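Local coordinates for uncharacterized protein (Methanosarcina mazei, PDB 3R6A) that is of unknown function but belongs to the glyoxalase/bleomycin resistance protein/dioxygenase superfamily, with a mixed beta sheet flanked by helices, at residues T70-S75 and V116-I121. Sequence-based numbering, arbitrary orientation.
Sequences TFLVDS and VEHSKI
Leu72 and Val116 form a parallel beta bridge between strands 69-73 and 112-118, neighbours in the mixed sheet of this glyoxalase/bleomycin resistance superfamily fold. Two backbone bonds flank the bridge. Val116 N donates to Phe71 O at 2.9 Å. Val116 O accepts from Val73 N at 2.8 Å in a nearly straight bond. Leu72 CA adds a CA-H...O contact to the same Val116 O. Past the bridge the chains diverge, and a water takes over the pairing, donating to Val73 O and accepting from His118 N at 2.8 Å.

Apolar packing lies on the sheet face that carries Thr70, Leu72, Val116 and His118. Leu72 CG lies anti to the backbone N (chi1 176°), and chi2 of 57° then sets CD1 over the centre of the His118 ring, a CH-pi contact of 3.5 Å to the centroid, while CD2 reaches ND1 and CE1 on the same ring. The two side chains meet at about a right angle. Methyl touches methyl between Thr70 CG2 and Val116 CG2, whereas Thr70 OG1 is hydrogen-bonded to Glu114 and Arg11. On the other face, Phe71 packs on Ile51 of the second subunit and Val73 leans on Phe79 of helix 76-84.

The third set of contacts lies where that helix begins, with Ser75 as its N-cap. The extended Glu117 chain passes beside the turn, its CG in van der Waals contact with Asp74 O at 3.6 Å. Its carboxylate accepts a hydrogen bond from Leu76 N in the helix's first turn, and the accepting oxygen, Glu117 OE1, makes a van der Waals contact with Ser75 CA at 3.3 Å.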
loop_
_atom_site.group_PDB
_atom_site.type_symbol
_atom_site.label_atom_id
_atom_site.label_comp_id
_atom_site.label_asym_id
_atom_site.label_seq_id
_atom_site.Cartn_x
_atom_site.Cartn_y
_atom_site.Cartn_z
ATOM N N THR B 70 0.297 5.158 -3.179
ATOM C CA THR B 70 -0.036 5.966 -4.344
ATOM C C THR B 70 -1.545 5.961 -4.551
ATOM O O THR B 70 -2.179 4.904 -4.561
ATOM C CB THR B 70 0.673 5.410 -5.593
ATOM O OG1 THR B 70 2.087 5.589 -5.442
ATOM C CG2 THR B 70 0.198 6.111 -6.858
ATOM N N PHE B 71 -2.116 7.153 -4.685
ATOM C CA PHE B 71 -3.548 7.295 -4.901
ATOM C C PHE B 71 -3.785 7.718 -6.338
ATOM O O PHE B 71 -3.343 8.791 -6.746
ATOM C CB PHE B 71 -4.153 8.384 -4.004
ATOM C CG PHE B 71 -4.183 8.056 -2.535
ATOM C CD1 PHE B 71 -3.660 6.865 -2.040
ATOM C CD2 PHE B 71 -4.739 8.968 -1.636
ATOM C CE1 PHE B 71 -3.687 6.591 -0.673
ATOM C CE2 PHE B 71 -4.770 8.702 -0.270
ATOM C CZ PHE B 71 -4.243 7.509 0.210
ATOM N N LEU B 72 -4.465 6.874 -7.108
ATOM C CA LEU B 72 -4.810 7.216 -8.485
ATOM C C LEU B 72 -6.120 7.989 -8.341
ATOM O O LEU B 72 -7.081 7.485 -7.752
ATOM C CB LEU B 72 -5.018 5.943 -9.315
ATOM C CG LEU B 72 -5.472 6.078 -10.770
ATOM C CD1 LEU B 72 -4.503 6.951 -11.565
ATOM C CD2 LEU B 72 -5.556 4.687 -11.381
ATOM N N VAL B 73 -6.154 9.216 -8.853
ATOM C CA VAL B 73 -7.337 10.057 -8.726
ATOM C C VAL B 73 -7.851 10.597 -10.054
ATOM O O VAL B 73 -7.146 10.578 -11.061
ATOM C CB VAL B 73 -7.056 11.258 -7.781
ATOM C CG1 VAL B 73 -6.555 10.752 -6.438
ATOM C CG2 VAL B 73 -6.014 12.184 -8.400
ATOM N N ASP B 74 -9.085 11.090 -10.043
ATOM C CA ASP B 74 -9.692 11.636 -11.248
ATOM C C ASP B 74 -9.152 13.031 -11.564
ATOM O O ASP B 74 -8.936 13.372 -12.727
ATOM C CB ASP B 74 -11.215 11.686 -11.083
ATOM C CG ASP B 74 -11.660 12.706 -10.051
ATOM O OD1 ASP B 74 -10.936 12.908 -9.052
ATOM O OD2 ASP B 74 -12.745 13.300 -10.232
ATOM N N SER B 75 -8.918 13.828 -10.526
ATOM C CA SER B 75 -8.424 15.187 -10.714
ATOM C C SER B 75 -7.440 15.651 -9.643
ATOM O O SER B 75 -7.816 15.826 -8.486
ATOM C CB SER B 75 -9.610 16.154 -10.760
ATOM O OG SER B 75 -9.181 17.504 -10.707
ATOM N N VAL B 116 -1.668 10.534 -8.298
ATOM C CA VAL B 116 -1.454 10.436 -9.734
ATOM C C VAL B 116 -2.745 10.577 -10.521
ATOM O O VAL B 116 -3.793 10.087 -10.108
ATOM C CB VAL B 116 -0.812 9.081 -10.092
ATOM C CG1 VAL B 116 -0.561 9.000 -11.591
ATOM C CG2 VAL B 116 0.483 8.902 -9.317
ATOM N N GLU B 117 -2.653 11.251 -11.661
ATOM C CA GLU B 117 -3.790 11.445 -12.546
ATOM C C GLU B 117 -3.343 10.915 -13.902
ATOM O O GLU B 117 -2.340 11.367 -14.446
ATOM C CB GLU B 117 -4.128 12.933 -12.656
ATOM C CG GLU B 117 -5.368 13.235 -13.481
ATOM C CD GLU B 117 -5.576 14.725 -13.684
ATOM O OE1 GLU B 117 -5.754 15.448 -12.682
ATOM O OE2 GLU B 117 -5.556 15.173 -14.851
ATOM N N HIS B 118 -4.070 9.941 -14.435
ATOM C CA HIS B 118 -3.728 9.364 -15.728
ATOM C C HIS B 118 -4.427 10.105 -16.862
ATOM O O HIS B 118 -5.601 10.464 -16.754
ATOM C CB HIS B 118 -4.115 7.881 -15.759
ATOM C CG HIS B 118 -3.185 6.993 -14.990
ATOM N ND1 HIS B 118 -3.515 5.704 -14.633
ATOM C CD2 HIS B 118 -1.923 7.197 -14.541
ATOM C CE1 HIS B 118 -2.498 5.151 -13.995
ATOM N NE2 HIS B 118 -1.520 6.035 -13.928
ATOM N N SER B 119 -3.697 10.346 -17.944
ATOM C CA SER B 119 -4.267 11.028 -19.098
ATOM C C SER B 119 -5.039 10.000 -19.917
ATOM O O SER B 119 -5.223 8.865 -19.478
ATOM C CB SER B 119 -3.157 11.659 -19.942
ATOM O OG SER B 119 -2.213 10.686 -20.352
ATOM N N LYS B 120 -5.489 10.392 -21.105
ATOM C CA LYS B 120 -6.251 9.489 -21.965
ATOM C C LYS B 120 -5.590 8.129 -22.196
ATOM O O LYS B 120 -5.771 7.201 -21.406
ATOM C CB LYS B 120 -6.529 10.161 -23.312
ATOM C CG LYS B 120 -7.453 11.367 -23.219
ATOM C CD LYS B 120 -7.708 11.980 -24.587
ATOM C CE LYS B 120 -6.424 12.522 -25.200
ATOM N NZ LYS B 120 -6.659 13.103 -26.552
ATOM N N ILE B 121 -4.824 8.024 -23.279
ATOM C CA ILE B 121 -4.137 6.787 -23.659
ATOM C C ILE B 121 -5.132 5.630 -23.823
ATOM O O ILE B 121 -5.774 5.195 -22.865
ATOM C CB ILE B 121 -3.004 6.404 -22.633
ATOM C CG1 ILE B 121 -3.508 5.406 -21.584
ATOM C CG2 ILE B 121 -2.497 7.655 -21.931
ATOM C CD1 ILE B 121 -2.498 5.064 -20.509
HETATM O O HOH W 1 -6.560 9.396 -13.356
#